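Local coordinates for protein dTDP-glucose 4,6-dehydratase (Klebsiella pneumoniae, PDB 5U4Q) that probably catalyses the NAD-dependent conversion of dTDP-glucose to dTDP-4-keto-6-deoxyglucose and binds NAD in a Rossmann-type domain, at residues Leu64-Phe74 with Gly108-Cys116; Asp273-Leu282 with Val320-Val328. All coordinates share one frame; numbering follows the deposited sequence.

Interaction 1. Residues Leu64-Phe74 with Gly108-Cys116; sequences LADREGMAKLF and GYLNILEGC. With NAD (nicotinamide-adenine-dinucleotide), chain C.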
loop_
_atom_site.group_PDB
_atom_site.type_symbol
_atom_site.label_atom_id
_atom_site.label_comp_id
_atom_site.label_asym_id
_atom_site.label_seq_id
_atom_site.Cartn_x
_atom_site.Cartn_y
_atom_site.Cartn_z
ATOM N N LEU A 64 -9.940 14.240 2.058
ATOM C CA LEU A 64 -9.019 13.699 1.044
ATOM C C LEU A 64 -9.698 12.705 0.092
ATOM O O LEU A 64 -9.280 12.588 -1.064
ATOM C CB LEU A 64 -7.858 12.972 1.719
ATOM C CG LEU A 64 -6.857 13.758 2.531
ATOM C CD1 LEU A 64 -5.930 12.748 3.180
ATOM C CD2 LEU A 64 -6.089 14.745 1.649
ATOM N N ALA A 65 -10.742 12.035 0.592
ATOM C CA ALA A 65 -11.452 11.022 -0.169
ATOM C C ALA A 65 -12.541 11.576 -1.074
ATOM O O ALA A 65 -13.147 10.812 -1.827
ATOM C CB ALA A 65 -12.048 10.016 0.785
ATOM N N ASP A 66 -12.776 12.880 -1.013
ATOM C CA ASP A 66 -13.794 13.565 -1.842
ATOM C C ASP A 66 -13.126 13.823 -3.199
ATOM O O ASP A 66 -12.433 14.824 -3.384
ATOM C CB ASP A 66 -14.230 14.847 -1.125
ATOM C CG ASP A 66 -15.279 15.663 -1.877
ATOM O OD1 ASP A 66 -15.577 15.394 -3.058
ATOM O OD2 ASP A 66 -15.799 16.600 -1.254
ATOM N N ARG A 67 -13.345 12.917 -4.150
ATOM C CA ARG A 67 -12.671 12.979 -5.440
ATOM C C ARG A 67 -12.952 14.272 -6.189
ATOM O O ARG A 67 -12.026 14.923 -6.664
ATOM C CB ARG A 67 -13.043 11.785 -6.339
ATOM C CG ARG A 67 -12.361 11.859 -7.704
ATOM C CD ARG A 67 -12.697 10.697 -8.611
ATOM N NE ARG A 67 -12.183 10.947 -9.956
ATOM C CZ ARG A 67 -12.417 10.176 -11.018
ATOM N NH1 ARG A 67 -13.158 9.072 -10.905
ATOM N NH2 ARG A 67 -11.891 10.504 -12.196
ATOM N N GLU A 68 -14.228 14.648 -6.303
ATOM C CA GLU A 68 -14.573 15.872 -7.025
ATOM C C GLU A 68 -14.063 17.104 -6.286
ATOM O O GLU A 68 -13.551 18.040 -6.917
ATOM C CB GLU A 68 -16.091 15.977 -7.281
ATOM C CG GLU A 68 -16.474 17.241 -8.041
ATOM C CD GLU A 68 -17.909 17.269 -8.521
ATOM O OE1 GLU A 68 -18.722 16.418 -8.094
ATOM O OE2 GLU A 68 -18.211 18.158 -9.347
ATOM N N GLY A 69 -14.204 17.102 -4.958
ATOM C CA GLY A 69 -13.728 18.242 -4.129
ATOM C C GLY A 69 -12.213 18.425 -4.250
ATOM O O GLY A 69 -11.702 19.538 -4.338
HETATM N N MSE A 70 -11.490 17.314 -4.229
HETATM C CA MSE A 70 -10.039 17.371 -4.398
HETATM C C MSE A 70 -9.634 17.851 -5.769
HETATM O O MSE A 70 -8.744 18.693 -5.924
HETATM C CB MSE A 70 -9.442 16.002 -4.110
HETATM C CG MSE A 70 -9.487 15.680 -2.625
HETATM SE SE MSE A 70 -8.182 16.675 -1.548
HETATM C CE MSE A 70 -6.635 15.633 -2.132
ATOM N N ALA A 71 -10.310 17.349 -6.798
ATOM C CA ALA A 71 -10.028 17.797 -8.159
ATOM C C ALA A 71 -10.275 19.306 -8.314
ATOM O O ALA A 71 -9.457 20.006 -8.919
ATOM C CB ALA A 71 -10.874 17.009 -9.154
ATOM N N LYS A 72 -11.378 19.789 -7.758
ATOM C CA LYS A 72 -11.713 21.221 -7.790
ATOM C C LYS A 72 -10.642 22.069 -7.103
ATOM O O LYS A 72 -10.251 23.122 -7.579
ATOM C CB LYS A 72 -13.063 21.472 -7.153
ATOM C CG LYS A 72 -13.589 22.902 -7.302
ATOM C CD LYS A 72 -14.937 23.090 -6.595
ATOM C CE LYS A 72 -15.979 22.074 -7.048
ATOM N NZ LYS A 72 -17.333 22.290 -6.444
ATOM N N LEU A 73 -10.152 21.580 -5.974
ATOM C CA LEU A 73 -9.108 22.281 -5.243
ATOM C C LEU A 73 -7.844 22.436 -6.102
ATOM O O LEU A 73 -7.322 23.523 -6.269
ATOM C CB LEU A 73 -8.787 21.506 -3.965
ATOM C CG LEU A 73 -7.611 21.986 -3.131
ATOM C CD1 LEU A 73 -7.994 23.199 -2.321
ATOM C CD2 LEU A 73 -7.148 20.857 -2.231
ATOM N N PHE A 74 -7.357 21.330 -6.649
ATOM C CA PHE A 74 -6.171 21.377 -7.452
ATOM C C PHE A 74 -6.392 22.232 -8.712
ATOM O O PHE A 74 -5.543 23.023 -9.075
ATOM C CB PHE A 74 -5.690 19.985 -7.811
ATOM C CG PHE A 74 -4.887 19.301 -6.708
ATOM C CD1 PHE A 74 -3.514 19.392 -6.697
ATOM C CD2 PHE A 74 -5.505 18.511 -5.757
ATOM C CE1 PHE A 74 -2.779 18.737 -5.703
ATOM C CE2 PHE A 74 -4.768 17.877 -4.759
ATOM C CZ PHE A 74 -3.416 17.985 -4.755
ATOM N N GLY A 108 -7.326 8.637 -0.552
ATOM C CA GLY A 108 -6.944 10.019 -0.394
ATOM C C GLY A 108 -5.599 10.342 -1.016
ATOM O O GLY A 108 -5.403 11.398 -1.638
ATOM N N TYR A 109 -4.660 9.407 -0.885
ATOM C CA TYR A 109 -3.320 9.608 -1.432
ATOM C C TYR A 109 -3.401 9.611 -2.961
ATOM O O TYR A 109 -2.716 10.391 -3.617
ATOM C CB TYR A 109 -2.326 8.561 -0.899
ATOM C CG TYR A 109 -0.885 8.931 -1.227
ATOM C CD1 TYR A 109 -0.248 9.938 -0.547
ATOM C CD2 TYR A 109 -0.190 8.301 -2.239
ATOM C CE1 TYR A 109 1.058 10.321 -0.876
ATOM C CE2 TYR A 109 1.089 8.662 -2.575
ATOM C CZ TYR A 109 1.727 9.660 -1.878
ATOM O OH TYR A 109 3.008 10.031 -2.217
ATOM N N LEU A 110 -4.234 8.746 -3.537
ATOM C CA LEU A 110 -4.404 8.751 -4.987
ATOM C C LEU A 110 -4.964 10.091 -5.456
ATOM O O LEU A 110 -4.502 10.599 -6.470
ATOM C CB LEU A 110 -5.302 7.617 -5.463
ATOM C CG LEU A 110 -5.479 7.531 -6.992
ATOM C CD1 LEU A 110 -4.169 7.416 -7.754
ATOM C CD2 LEU A 110 -6.426 6.391 -7.351
ATOM N N ASN A 111 -5.933 10.662 -4.725
ATOM C CA ASN A 111 -6.478 11.986 -5.116
ATOM C C ASN A 111 -5.373 13.034 -5.129
ATOM O O ASN A 111 -5.329 13.886 -6.014
ATOM C CB ASN A 111 -7.664 12.390 -4.233
ATOM C CG ASN A 111 -8.860 11.490 -4.451
ATOM O OD1 ASN A 111 -8.964 10.860 -5.509
ATOM N ND2 ASN A 111 -9.746 11.385 -3.461
ATOM N N ILE A 112 -4.484 12.993 -4.140
ATOM C CA ILE A 112 -3.339 13.890 -4.120
ATOM C C ILE A 112 -2.466 13.670 -5.378
ATOM O O ILE A 112 -2.068 14.650 -6.039
ATOM C CB ILE A 112 -2.470 13.673 -2.841
ATOM C CG1 ILE A 112 -3.199 14.141 -1.584
ATOM C CG2 ILE A 112 -1.094 14.338 -2.936
ATOM C CD1 ILE A 112 -3.255 15.630 -1.396
ATOM N N LEU A 113 -2.130 12.407 -5.682
ATOM C CA LEU A 113 -1.258 12.120 -6.827
ATOM C C LEU A 113 -1.889 12.576 -8.140
ATOM O O LEU A 113 -1.209 13.156 -8.978
ATOM C CB LEU A 113 -0.896 10.647 -6.886
ATOM C CG LEU A 113 0.034 10.116 -5.789
ATOM C CD1 LEU A 113 0.124 8.594 -5.890
ATOM C CD2 LEU A 113 1.399 10.743 -5.895
ATOM N N GLU A 114 -3.185 12.313 -8.278
ATOM C CA GLU A 114 -3.922 12.736 -9.484
ATOM C C GLU A 114 -3.912 14.239 -9.628
ATOM O O GLU A 114 -3.708 14.759 -10.739
ATOM C CB GLU A 114 -5.332 12.166 -9.489
ATOM C CG GLU A 114 -5.363 10.720 -9.959
ATOM C CD GLU A 114 -5.058 10.594 -11.447
ATOM O OE1 GLU A 114 -5.942 11.023 -12.220
ATOM O OE2 GLU A 114 -4.000 10.064 -11.839
ATOM N N GLY A 115 -4.130 14.954 -8.522
ATOM C CA GLY A 115 -4.110 16.411 -8.530
ATOM C C GLY A 115 -2.741 16.915 -8.956
ATOM O O GLY A 115 -2.607 17.845 -9.814
ATOM N N CYS A 116 -1.685 16.305 -8.424
ATOM C CA CYS A 116 -0.321 16.694 -8.787
ATOM C C CYS A 116 -0.012 16.401 -10.254
ATOM O O CYS A 116 0.658 17.193 -10.913
ATOM C CB CYS A 116 0.708 15.987 -7.905
ATOM S SG CYS A 116 0.712 16.533 -6.179
HETATM P PA NAD C . -2.688 15.089 13.348
HETATM O O1A NAD C . -2.514 16.135 14.380
HETATM O O2A NAD C . -3.740 14.010 13.508
HETATM O O5B NAD C . -2.889 15.843 11.931
HETATM C C5B NAD C . -3.416 15.232 10.760
HETATM C C4B NAD C . -4.591 16.070 10.284
HETATM O O4B NAD C . -5.105 15.362 9.140
HETATM C C3B NAD C . -5.711 16.192 11.307
HETATM O O3B NAD C . -5.993 17.537 11.722
HETATM C C2B NAD C . -6.886 15.512 10.604
HETATM O O2B NAD C . -8.151 16.151 10.864
HETATM C C1B NAD C . -6.502 15.511 9.126
HETATM N N9A NAD C . -7.124 14.419 8.357
HETATM C C8A NAD C . -7.129 13.103 8.669
HETATM N N7A NAD C . -7.812 12.412 7.754
HETATM C C5A NAD C . -8.237 13.287 6.828
HETATM C C6A NAD C . -9.060 13.200 5.605
HETATM N N6A NAD C . -9.538 12.047 5.158
HETATM N N1A NAD C . -9.283 14.346 4.959
HETATM C C2A NAD C . -8.828 15.536 5.377
HETATM N N3A NAD C . -8.096 15.695 6.499
HETATM C C4A NAD C . -7.790 14.595 7.238
HETATM O O3 NAD C . -1.327 14.258 13.111
HETATM P PN NAD C . 0.162 14.800 12.825
HETATM O O1N NAD C . 0.206 16.246 12.553
HETATM O O2N NAD C . 1.006 14.140 13.915
HETATM O O5D NAD C . 0.451 13.983 11.487
HETATM C C5D NAD C . 0.827 14.553 10.237
HETATM C C4D NAD C . 1.359 13.412 9.386
HETATM O O4D NAD C . 2.630 12.965 9.912
HETATM C C3D NAD C . 0.505 12.156 9.264
HETATM O O3D NAD C . 0.590 11.699 7.912
HETATM C C2D NAD C . 1.182 11.138 10.150
HETATM O O2D NAD C . 1.001 9.777 9.704
HETATM C C1D NAD C . 2.638 11.551 10.070
HETATM N N1N NAD C . 3.395 11.200 11.288
HETATM C C2N NAD C . 3.355 11.941 12.419
HETATM C C3N NAD C . 4.092 11.579 13.559
HETATM C C7N NAD C . 4.097 12.364 14.877
HETATM O O7N NAD C . 4.906 12.058 15.766
HETATM N N7N NAD C . 3.231 13.357 15.146
HETATM C C4N NAD C . 4.840 10.423 13.525
HETATM C C5N NAD C . 4.861 9.664 12.363
HETATM C C6N NAD C . 4.115 10.052 11.255
HETATM O O HOH W 1 -9.512 13.794 -7.203
#
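N111 sets its CG anti to its own carbonyl carbon (chi1 -67°), which carries the amide across to L64; the ring of F74, placed by the same kind of first torsion, lies against G115. N111 ND2 donates to L64 O at 2.7 Å, almost straight (170° at the hydrogen), with the donor on a carbonyl lone pair and the acceptor close to the amide plane. G108 CA adds a 3.5 Å CA-H...O contact to L64 O. The other end of the amide is held as well, since OD1 is hydrogen-bonded to Y99 OH of the second subunit. Farther along, G115 CA sits 3.6 Å from the F74 ring centroid, over the face: a CH-pi contact in which bare backbone meets the ring. Between these two points the chain of M70, a selenomethionine, bends so that its CE presses on I112 CD1 at 3.5 Å, tighter than usual. The axes of 67-74 and 108-116 approach to 9.4 Å and cross at -31°. L64 N meanwhile donates to NAD N1A at 3.0 Å. Neighbouring helices that pack side chains on strand 81-84, joined to a loop that hydrogen-bonds the adenine, are characteristic of the Rossmann fold.

Interaction 2. Residues Asp273-Leu282 with Val320-Val328; sequences DYITALEEAL and VKDGVKNFV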
loop_
_atom_site.group_PDB
_atom_site.type_symbol
_atom_site.label_atom_id
_atom_site.label_comp_id
_atom_site.label_asym_id
_atom_site.label_seq_id
_atom_site.Cartn_x
_atom_site.Cartn_y
_atom_site.Cartn_z
ATOM N N ASP A 273 14.366 10.215 30.510
ATOM C CA ASP A 273 14.860 11.614 30.516
ATOM C C ASP A 273 13.698 12.592 30.264
ATOM O O ASP A 273 13.648 13.677 30.865
ATOM C CB ASP A 273 15.951 11.850 29.461
ATOM C CG ASP A 273 17.239 11.067 29.732
ATOM O OD1 ASP A 273 17.491 10.681 30.885
ATOM O OD2 ASP A 273 18.016 10.869 28.778
ATOM N N TYR A 274 12.771 12.210 29.383
ATOM C CA TYR A 274 11.599 13.054 29.106
ATOM C C TYR A 274 10.642 13.076 30.283
ATOM O O TYR A 274 10.123 14.122 30.628
ATOM C CB TYR A 274 10.840 12.572 27.865
ATOM C CG TYR A 274 11.614 12.738 26.603
ATOM C CD1 TYR A 274 11.640 13.958 25.945
ATOM C CD2 TYR A 274 12.316 11.688 26.058
ATOM C CE1 TYR A 274 12.366 14.125 24.774
ATOM C CE2 TYR A 274 13.058 11.842 24.884
ATOM C CZ TYR A 274 13.061 13.059 24.243
ATOM O OH TYR A 274 13.796 13.219 23.091
ATOM N N ILE A 275 10.401 11.913 30.894
ATOM C CA ILE A 275 9.495 11.850 32.041
ATOM C C ILE A 275 10.049 12.678 33.197
ATOM O O ILE A 275 9.327 13.458 33.793
ATOM C CB ILE A 275 9.248 10.395 32.477
ATOM C CG1 ILE A 275 8.595 9.633 31.322
ATOM C CG2 ILE A 275 8.360 10.348 33.722
ATOM C CD1 ILE A 275 8.338 8.178 31.623
ATOM N N THR A 276 11.333 12.509 33.504
ATOM C CA THR A 276 11.929 13.256 34.607
ATOM C C THR A 276 11.829 14.758 34.374
ATOM O O THR A 276 11.483 15.532 35.291
ATOM C CB THR A 276 13.401 12.859 34.805
ATOM O OG1 THR A 276 13.470 11.448 35.071
ATOM C CG2 THR A 276 14.021 13.637 35.946
ATOM N N ALA A 277 12.121 15.178 33.143
ATOM C CA ALA A 277 12.038 16.595 32.799
ATOM C C ALA A 277 10.599 17.125 32.927
ATOM O O ALA A 277 10.390 18.253 33.356
ATOM C CB ALA A 277 12.573 16.842 31.400
ATOM N N LEU A 278 9.621 16.338 32.474
ATOM C CA LEU A 278 8.212 16.734 32.633
ATOM C C LEU A 278 7.827 16.850 34.087
ATOM O O LEU A 278 7.122 17.781 34.477
ATOM C CB LEU A 278 7.253 15.747 31.973
ATOM C CG LEU A 278 6.878 15.953 30.530
ATOM C CD1 LEU A 278 6.002 14.792 30.102
ATOM C CD2 LEU A 278 6.139 17.275 30.325
ATOM N N GLU A 279 8.280 15.894 34.894
ATOM C CA GLU A 279 7.971 15.922 36.334
ATOM C C GLU A 279 8.460 17.210 36.990
ATOM O O GLU A 279 7.735 17.833 37.778
ATOM C CB GLU A 279 8.556 14.685 37.005
ATOM C CG GLU A 279 7.780 13.413 36.712
ATOM C CD GLU A 279 8.428 12.173 37.303
ATOM O OE1 GLU A 279 9.669 12.178 37.495
ATOM O OE2 GLU A 279 7.688 11.209 37.565
ATOM N N GLU A 280 9.668 17.627 36.632
ATOM C CA GLU A 280 10.257 18.852 37.145
ATOM C C GLU A 280 9.471 20.074 36.684
ATOM O O GLU A 280 9.229 20.990 37.469
ATOM C CB GLU A 280 11.698 18.991 36.669
ATOM C CG GLU A 280 12.410 20.234 37.201
ATOM C CD GLU A 280 13.766 20.466 36.559
ATOM O OE1 GLU A 280 14.724 20.760 37.308
ATOM O OE2 GLU A 280 13.878 20.363 35.308
ATOM N N ALA A 281 9.098 20.095 35.407
ATOM C CA ALA A 281 8.387 21.242 34.842
ATOM C C ALA A 281 6.986 21.402 35.398
ATOM O O ALA A 281 6.510 22.518 35.565
ATOM C CB ALA A 281 8.327 21.143 33.311
ATOM N N LEU A 282 6.329 20.281 35.648
ATOM C CA LEU A 282 4.951 20.276 36.165
ATOM C C LEU A 282 4.878 20.259 37.683
ATOM O O LEU A 282 3.781 20.417 38.251
ATOM C CB LEU A 282 4.180 19.084 35.586
ATOM C CG LEU A 282 3.997 19.119 34.065
ATOM C CD1 LEU A 282 3.457 17.796 33.568
ATOM C CD2 LEU A 282 3.081 20.268 33.650
ATOM N N VAL A 320 16.287 18.141 24.869
ATOM C CA VAL A 320 15.121 17.670 25.621
ATOM C C VAL A 320 14.743 18.704 26.703
ATOM O O VAL A 320 13.551 18.978 26.919
ATOM C CB VAL A 320 15.467 16.341 26.327
ATOM C CG1 VAL A 320 14.389 15.947 27.348
ATOM C CG2 VAL A 320 15.660 15.252 25.293
ATOM N N LYS A 321 15.752 19.243 27.387
ATOM C CA LYS A 321 15.545 20.219 28.454
ATOM C C LYS A 321 14.687 21.375 27.940
ATOM O O LYS A 321 13.650 21.703 28.514
ATOM C CB LYS A 321 16.891 20.736 28.978
ATOM C CG LYS A 321 16.807 21.783 30.073
ATOM C CD LYS A 321 18.194 22.146 30.594
ATOM C CE LYS A 321 18.079 23.135 31.748
ATOM N NZ LYS A 321 19.385 23.400 32.420
ATOM N N ASP A 322 15.079 21.932 26.812
ATOM C CA ASP A 322 14.349 23.046 26.241
ATOM C C ASP A 322 13.031 22.636 25.605
ATOM O O ASP A 322 12.028 23.354 25.738
ATOM C CB ASP A 322 15.205 23.756 25.198
ATOM C CG ASP A 322 16.291 24.603 25.808
ATOM O OD1 ASP A 322 16.167 25.023 26.985
ATOM O OD2 ASP A 322 17.254 24.893 25.078
ATOM N N GLY A 323 13.026 21.511 24.887
ATOM C CA GLY A 323 11.806 21.043 24.242
ATOM C C GLY A 323 10.675 20.801 25.233
ATOM O O GLY A 323 9.526 21.165 25.012
ATOM N N VAL A 324 11.022 20.180 26.361
ATOM C CA VAL A 324 10.041 19.905 27.401
ATOM C C VAL A 324 9.518 21.209 28.007
ATOM O O VAL A 324 8.310 21.359 28.190
ATOM C CB VAL A 324 10.626 18.982 28.491
ATOM C CG1 VAL A 324 9.711 18.952 29.715
ATOM C CG2 VAL A 324 10.864 17.610 27.924
ATOM N N LYS A 325 10.423 22.143 28.304
ATOM C CA LYS A 325 10.005 23.452 28.830
ATOM C C LYS A 325 9.080 24.169 27.827
ATOM O O LYS A 325 8.067 24.763 28.226
ATOM C CB LYS A 325 11.204 24.329 29.180
ATOM C CG LYS A 325 11.994 23.848 30.398
ATOM C CD LYS A 325 13.277 24.651 30.535
ATOM C CE LYS A 325 14.151 24.128 31.665
ATOM N NZ LYS A 325 13.669 24.693 32.946
ATOM N N ASN A 326 9.409 24.087 26.538
ATOM C CA ASN A 326 8.581 24.724 25.500
ATOM C C ASN A 326 7.181 24.120 25.482
ATOM O O ASN A 326 6.151 24.829 25.404
ATOM C CB ASN A 326 9.230 24.583 24.120
ATOM C CG ASN A 326 10.522 25.382 23.984
ATOM O OD1 ASN A 326 10.820 26.249 24.803
ATOM N ND2 ASN A 326 11.300 25.073 22.970
ATOM N N PHE A 327 7.117 22.796 25.592
ATOM C CA PHE A 327 5.849 22.129 25.603
ATOM C C PHE A 327 4.990 22.564 26.785
ATOM O O PHE A 327 3.812 22.876 26.646
ATOM C CB PHE A 327 5.973 20.594 25.603
ATOM C CG PHE A 327 4.653 19.936 25.669
ATOM C CD1 PHE A 327 3.871 19.852 24.519
ATOM C CD2 PHE A 327 4.095 19.523 26.866
ATOM C CE1 PHE A 327 2.588 19.357 24.554
ATOM C CE2 PHE A 327 2.807 19.018 26.901
ATOM C CZ PHE A 327 2.053 18.940 25.750
ATOM N N VAL A 328 5.597 22.553 27.966
ATOM C CA VAL A 328 4.849 22.865 29.197
ATOM C C VAL A 328 4.363 24.315 29.202
ATOM O O VAL A 328 3.239 24.583 29.604
ATOM C CB VAL A 328 5.657 22.484 30.439
ATOM C CG1 VAL A 328 5.016 23.047 31.717
ATOM C CG2 VAL A 328 5.766 20.968 30.520
#
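V320, at the start of helix 320-334, meets the ring of Y274: its CG2 lies 3.5 Å from Y274 CE1 and also touches the hydroxyl, while CG1 rests by the CD1 side. The methyls approach obliquely, and the two side chains cross at about a right angle. The same tyrosine ring also meets F220, so it links the helix pair to the strand 220-222 region. One turn on, V324 puts CG1 anti to its backbone N (chi1 167°), which directs that methyl at the A277-L278 backbone; it is 3.9 Å from A277 CB and 4.0 Å from L278 CD2. V328 closes the series by spreading its two methyls: CG2 reaches L278 CD2 at 3.7 Å and A281 CB at 3.8 Å, whereas CG1 meets L282 CD2 at 3.9 Å. F198 and T199 of helix 194-203 also touch L278. Valines spaced four residues apart face A277 and A281, spaced likewise, and the axes of 273-282 and 320-328, 9.5 Å apart, cross at -46°, consistent with ridges-into-grooves packing. A277 and A281 offer small side chains against which V324 and V328 pack. With no hydrogen bond across the pair, its cohesion probably rests on apolar burial and shape fit.

Interaction 1 is completed along the chain before interaction 2 begins, and the two lie on opposite sides of the chain's centre, their centres 40 Å apart and their nearest atoms about 24 Å apart. They share no helix. Interaction 1 pairs helices 67-77 and 98-118 against the parallel sheet, through side chains on strands 5-9 and 81-84, and reaches both the adenine of NAD and the second subunit. Interaction 2 joins helices 271-282 and 320-334 near helix 194-203, with no contact to another chain; the Y274 side chain is about 12 Å from NAD. This separation is consistent with the family's division into a nucleotide-binding Rossmann part and a smaller C-terminal part.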